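Local coordinates for afamin (Homo sapiens, PDB 6FAK), which carries hydrophobic molecules in body fluids, binding vitamin E and keeping lipidated Wnt proteins soluble and active, at residues E19-F30 against M42-K53. Residues are numbered along the deposited sequence; the frame is centred on the assembly and turned at random.
Sequences EDNIEYITIIAF and MEKLVKDMVEYK
Phe30 and Met42 meet at one end of a helix-helix packing in the first albumin domain of this all-helical fold, where the axes of 22-30 and 42-53, parts of the successive helices 22-33 and 39-58, come within 9.2 Å at 128° between their N-to-C directions. Met42 CE lies 3.7 Å from the Phe30 ring centroid, 27° off the normal, a CH-pi contact over one face; SD, oblique to the ring, adds a Met-aromatic contact. Leu45 CD2 also meets Phe30 CD2, at 3.5 Å, and Ala37 of the connecting loop touches both Phe30 and Met42.

Aliphatic packing fills the middle. Thr26 CG2 presses on Leu45 CG at 3.5 Å. The two branches of Val46 divide their work, CG2 meeting Ile27 CG1 and CG1 lying against the extended Glu23 chain, whose OE1 is hydrogen-bonded to Asn139 ND2 of helix 134-148. Ile22 CG2 reaches Val50 CG2 at 3.9 Å.

At the other end, where helix 13-20 gives way to helix 22-33, Lys53 folds back through bends at chi2 to chi4, bringing CE to 3.6 Å from Glu19 O. Its NZ remains 6.6 Å from Glu19 OE1, which pairs instead with Lys16.

No hydrogen bond joins 19-30 to 42-53. With chi1 at -62°, Thr26 OG1 sits beside its own backbone N and donates to Ile22 O (2.6 Å), and Met49 CB packs against the same hydroxyl oxygen.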
loop_
_atom_site.group_PDB
_atom_site.type_symbol
_atom_site.label_atom_id
_atom_site.label_comp_id
_atom_site.label_asym_id
_atom_site.label_seq_id
_atom_site.Cartn_x
_atom_site.Cartn_y
_atom_site.Cartn_z
ATOM N N GLU A 19 -25.094 11.763 0.861
ATOM C CA GLU A 19 -25.743 13.070 1.104
ATOM C C GLU A 19 -25.406 13.597 2.494
ATOM O O GLU A 19 -25.011 14.750 2.647
ATOM C CB GLU A 19 -27.264 12.951 0.987
ATOM C CG GLU A 19 -27.815 12.859 -0.429
ATOM C CD GLU A 19 -29.334 12.748 -0.457
ATOM O OE1 GLU A 19 -29.959 12.554 0.618
ATOM O OE2 GLU A 19 -29.914 12.869 -1.560
ATOM N N ASP A 20 -25.575 12.736 3.499
ATOM C CA ASP A 20 -25.216 13.043 4.881
ATOM C C ASP A 20 -23.765 13.432 5.091
ATOM O O ASP A 20 -23.509 14.354 5.853
ATOM C CB ASP A 20 -25.517 11.850 5.800
ATOM C CG ASP A 20 -26.990 11.758 6.198
ATOM O OD1 ASP A 20 -27.807 12.567 5.690
ATOM O OD2 ASP A 20 -27.314 10.870 7.028
ATOM N N ASN A 21 -22.824 12.735 4.428
ATOM C CA ASN A 21 -21.373 12.954 4.630
ATOM C C ASN A 21 -20.685 13.797 3.524
ATOM O O ASN A 21 -19.479 13.780 3.391
ATOM C CB ASN A 21 -20.676 11.595 4.808
ATOM C CG ASN A 21 -21.131 10.875 6.071
ATOM O OD1 ASN A 21 -20.728 11.232 7.186
ATOM N ND2 ASN A 21 -21.984 9.863 5.907
ATOM N N ILE A 22 -21.479 14.549 2.768
ATOM C CA ILE A 22 -21.030 15.307 1.607
ATOM C C ILE A 22 -19.874 16.286 1.889
ATOM O O ILE A 22 -19.011 16.508 1.017
ATOM C CB ILE A 22 -22.220 16.056 0.974
ATOM C CG1 ILE A 22 -21.900 16.546 -0.444
ATOM C CG2 ILE A 22 -22.669 17.212 1.862
ATOM C CD1 ILE A 22 -21.632 15.442 -1.441
ATOM N N GLU A 23 -19.862 16.853 3.090
ATOM C CA GLU A 23 -18.814 17.754 3.519
ATOM C C GLU A 23 -17.485 16.983 3.625
ATOM O O GLU A 23 -16.489 17.368 3.012
ATOM C CB GLU A 23 -19.197 18.456 4.844
ATOM C CG GLU A 23 -18.073 19.268 5.490
ATOM C CD GLU A 23 -18.542 20.154 6.657
ATOM O OE1 GLU A 23 -18.743 19.635 7.783
ATOM O OE2 GLU A 23 -18.672 21.382 6.457
ATOM N N TYR A 24 -17.509 15.870 4.343
ATOM C CA TYR A 24 -16.337 15.027 4.530
ATOM C C TYR A 24 -15.776 14.441 3.211
ATOM O O TYR A 24 -14.571 14.408 2.981
ATOM C CB TYR A 24 -16.651 13.897 5.523
ATOM C CG TYR A 24 -17.197 14.392 6.852
ATOM C CD1 TYR A 24 -16.419 15.184 7.701
ATOM C CD2 TYR A 24 -18.514 14.094 7.250
ATOM C CE1 TYR A 24 -16.933 15.660 8.912
ATOM C CE2 TYR A 24 -19.023 14.547 8.463
ATOM C CZ TYR A 24 -18.227 15.322 9.294
ATOM O OH TYR A 24 -18.734 15.781 10.493
ATOM N N ILE A 25 -16.685 13.945 2.397
ATOM C CA ILE A 25 -16.416 13.406 1.066
ATOM C C ILE A 25 -15.737 14.434 0.163
ATOM O O ILE A 25 -14.765 14.107 -0.556
ATOM C CB ILE A 25 -17.742 12.904 0.448
ATOM C CG1 ILE A 25 -18.200 11.628 1.177
ATOM C CG2 ILE A 25 -17.646 12.669 -1.037
ATOM C CD1 ILE A 25 -19.613 11.233 0.784
ATOM N N THR A 26 -16.254 15.651 0.167
ATOM C CA THR A 26 -15.720 16.694 -0.681
ATOM C C THR A 26 -14.262 17.089 -0.301
ATOM O O THR A 26 -13.412 17.322 -1.173
ATOM C CB THR A 26 -16.639 17.946 -0.631
ATOM O OG1 THR A 26 -17.934 17.592 -1.136
ATOM C CG2 THR A 26 -16.094 19.035 -1.509
ATOM N N ILE A 27 -14.032 17.208 1.000
ATOM C CA ILE A 27 -12.707 17.499 1.569
ATOM C C ILE A 27 -11.718 16.426 1.149
ATOM O O ILE A 27 -10.611 16.743 0.671
ATOM C CB ILE A 27 -12.788 17.630 3.107
ATOM C CG1 ILE A 27 -13.453 18.949 3.448
ATOM C CG2 ILE A 27 -11.401 17.576 3.753
ATOM C CD1 ILE A 27 -13.775 19.112 4.937
ATOM N N ILE A 28 -12.125 15.153 1.299
ATOM C CA ILE A 28 -11.232 14.049 0.940
ATOM C C ILE A 28 -10.857 14.178 -0.560
ATOM O O ILE A 28 -9.682 14.192 -0.895
ATOM C CB ILE A 28 -11.857 12.672 1.150
ATOM C CG1 ILE A 28 -12.039 12.378 2.656
ATOM C CG2 ILE A 28 -10.984 11.581 0.537
ATOM C CD1 ILE A 28 -12.732 11.079 2.984
ATOM N N ALA A 29 -11.856 14.315 -1.425
ATOM C CA ALA A 29 -11.582 14.391 -2.888
ATOM C C ALA A 29 -10.637 15.574 -3.250
ATOM O O ALA A 29 -9.684 15.424 -3.995
ATOM C CB ALA A 29 -12.887 14.527 -3.651
ATOM N N PHE A 30 -10.991 16.750 -2.745
ATOM C CA PHE A 30 -10.288 17.974 -3.052
ATOM C C PHE A 30 -8.859 17.915 -2.542
ATOM O O PHE A 30 -7.932 18.158 -3.316
ATOM C CB PHE A 30 -11.023 19.178 -2.478
ATOM C CG PHE A 30 -10.563 20.525 -2.998
ATOM C CD1 PHE A 30 -9.671 20.684 -4.035
ATOM C CD2 PHE A 30 -11.091 21.659 -2.432
ATOM C CE1 PHE A 30 -9.306 21.949 -4.499
ATOM C CE2 PHE A 30 -10.707 22.947 -2.832
ATOM C CZ PHE A 30 -9.828 23.093 -3.905
ATOM N N MET A 42 -10.898 24.528 0.796
ATOM C CA MET A 42 -11.779 23.374 0.979
ATOM C C MET A 42 -13.237 23.795 1.248
ATOM O O MET A 42 -14.161 23.284 0.621
ATOM C CB MET A 42 -11.300 22.471 2.139
ATOM C CG MET A 42 -9.941 21.826 2.032
ATOM S SD MET A 42 -9.944 20.489 0.842
ATOM C CE MET A 42 -8.589 20.965 -0.204
ATOM N N GLU A 43 -13.403 24.745 2.168
ATOM C CA GLU A 43 -14.696 25.278 2.599
ATOM C C GLU A 43 -15.530 25.828 1.442
ATOM O O GLU A 43 -16.737 25.575 1.364
ATOM C CB GLU A 43 -14.483 26.368 3.675
ATOM C CG GLU A 43 -13.904 25.876 5.018
ATOM C CD GLU A 43 -13.558 27.013 5.992
ATOM O OE1 GLU A 43 -12.976 28.052 5.571
ATOM O OE2 GLU A 43 -13.849 26.867 7.198
ATOM N N LYS A 44 -14.881 26.523 0.509
ATOM C CA LYS A 44 -15.565 27.040 -0.656
ATOM C C LYS A 44 -16.086 25.936 -1.572
ATOM O O LYS A 44 -17.209 26.044 -2.076
ATOM C CB LYS A 44 -14.647 27.971 -1.432
ATOM C CG LYS A 44 -14.231 29.216 -0.650
ATOM C CD LYS A 44 -13.690 30.319 -1.562
ATOM C CE LYS A 44 -12.267 30.044 -2.013
ATOM N NZ LYS A 44 -11.266 30.379 -0.957
ATOM N N LEU A 45 -15.298 24.868 -1.795
ATOM C CA LEU A 45 -15.826 23.707 -2.548
ATOM C C LEU A 45 -16.983 23.015 -1.797
ATOM O O LEU A 45 -17.974 22.592 -2.423
ATOM C CB LEU A 45 -14.749 22.697 -2.913
ATOM C CG LEU A 45 -15.167 21.506 -3.823
ATOM C CD1 LEU A 45 -15.685 21.932 -5.188
ATOM C CD2 LEU A 45 -13.998 20.558 -4.027
ATOM N N VAL A 46 -16.850 22.867 -0.481
ATOM C CA VAL A 46 -17.934 22.261 0.321
ATOM C C VAL A 46 -19.275 22.949 -0.006
ATOM O O VAL A 46 -20.250 22.268 -0.360
ATOM C CB VAL A 46 -17.606 22.247 1.828
ATOM C CG1 VAL A 46 -18.815 21.841 2.662
ATOM C CG2 VAL A 46 -16.480 21.245 2.100
ATOM N N LYS A 47 -19.289 24.284 0.023
ATOM C CA LYS A 47 -20.527 25.058 -0.240
ATOM C C LYS A 47 -21.070 24.748 -1.640
ATOM O O LYS A 47 -22.261 24.482 -1.789
ATOM C CB LYS A 47 -20.316 26.570 -0.084
ATOM C CG LYS A 47 -19.791 27.072 1.260
ATOM C CD LYS A 47 -20.699 26.760 2.445
ATOM C CE LYS A 47 -20.316 25.483 3.202
ATOM N NZ LYS A 47 -18.904 25.460 3.692
ATOM N N ASP A 48 -20.190 24.710 -2.644
ATOM C CA ASP A 48 -20.592 24.326 -4.012
ATOM C C ASP A 48 -21.218 22.944 -4.151
ATOM O O ASP A 48 -22.182 22.785 -4.899
ATOM C CB ASP A 48 -19.418 24.409 -4.986
ATOM C CG ASP A 48 -18.942 25.826 -5.219
ATOM O OD1 ASP A 48 -19.602 26.771 -4.742
ATOM O OD2 ASP A 48 -17.911 25.988 -5.915
ATOM N N MET A 49 -20.669 21.943 -3.471
ATOM C CA MET A 49 -21.216 20.579 -3.559
ATOM C C MET A 49 -22.508 20.371 -2.731
ATOM O O MET A 49 -23.404 19.630 -3.162
ATOM C CB MET A 49 -20.149 19.550 -3.157
ATOM C CG MET A 49 -18.939 19.550 -4.063
ATOM S SD MET A 49 -19.290 19.060 -5.769
ATOM C CE MET A 49 -19.964 17.428 -5.511
ATOM N N VAL A 50 -22.607 20.997 -1.557
ATOM C CA VAL A 50 -23.855 21.038 -0.821
ATOM C C VAL A 50 -24.946 21.618 -1.743
ATOM O O VAL A 50 -25.993 20.994 -1.938
ATOM C CB VAL A 50 -23.727 21.860 0.494
ATOM C CG1 VAL A 50 -25.104 22.204 1.072
ATOM C CG2 VAL A 50 -22.895 21.108 1.521
ATOM N N GLU A 51 -24.675 22.772 -2.351
ATOM C CA GLU A 51 -25.651 23.394 -3.256
ATOM C C GLU A 51 -26.049 22.454 -4.409
ATOM O O GLU A 51 -27.237 22.290 -4.673
ATOM C CB GLU A 51 -25.160 24.761 -3.766
ATOM C CG GLU A 51 -25.132 25.810 -2.653
ATOM C CD GLU A 51 -24.513 27.129 -3.073
ATOM O OE1 GLU A 51 -25.018 27.739 -4.037
ATOM O OE2 GLU A 51 -23.536 27.568 -2.428
ATOM N N TYR A 52 -25.075 21.783 -5.033
ATOM C CA TYR A 52 -25.361 20.836 -6.142
ATOM C C TYR A 52 -26.252 19.681 -5.680
ATOM O O TYR A 52 -27.189 19.284 -6.398
ATOM C CB TYR A 52 -24.066 20.292 -6.783
ATOM C CG TYR A 52 -24.215 18.978 -7.546
ATOM C CD1 TYR A 52 -24.500 18.955 -8.906
ATOM C CD2 TYR A 52 -24.034 17.766 -6.901
ATOM C CE1 TYR A 52 -24.621 17.757 -9.596
ATOM C CE2 TYR A 52 -24.150 16.568 -7.571
ATOM C CZ TYR A 52 -24.439 16.565 -8.912
ATOM O OH TYR A 52 -24.540 15.350 -9.542
ATOM N N LYS A 53 -25.929 19.156 -4.497
ATOM C CA LYS A 53 -26.728 18.136 -3.813
ATOM C C LYS A 53 -28.180 18.597 -3.591
ATOM O O LYS A 53 -29.101 17.849 -3.924
ATOM C CB LYS A 53 -26.078 17.767 -2.474
ATOM C CG LYS A 53 -26.584 16.471 -1.859
ATOM C CD LYS A 53 -27.681 16.691 -0.823
ATOM C CE LYS A 53 -27.120 16.837 0.582
ATOM N NZ LYS A 53 -26.312 18.072 0.740
#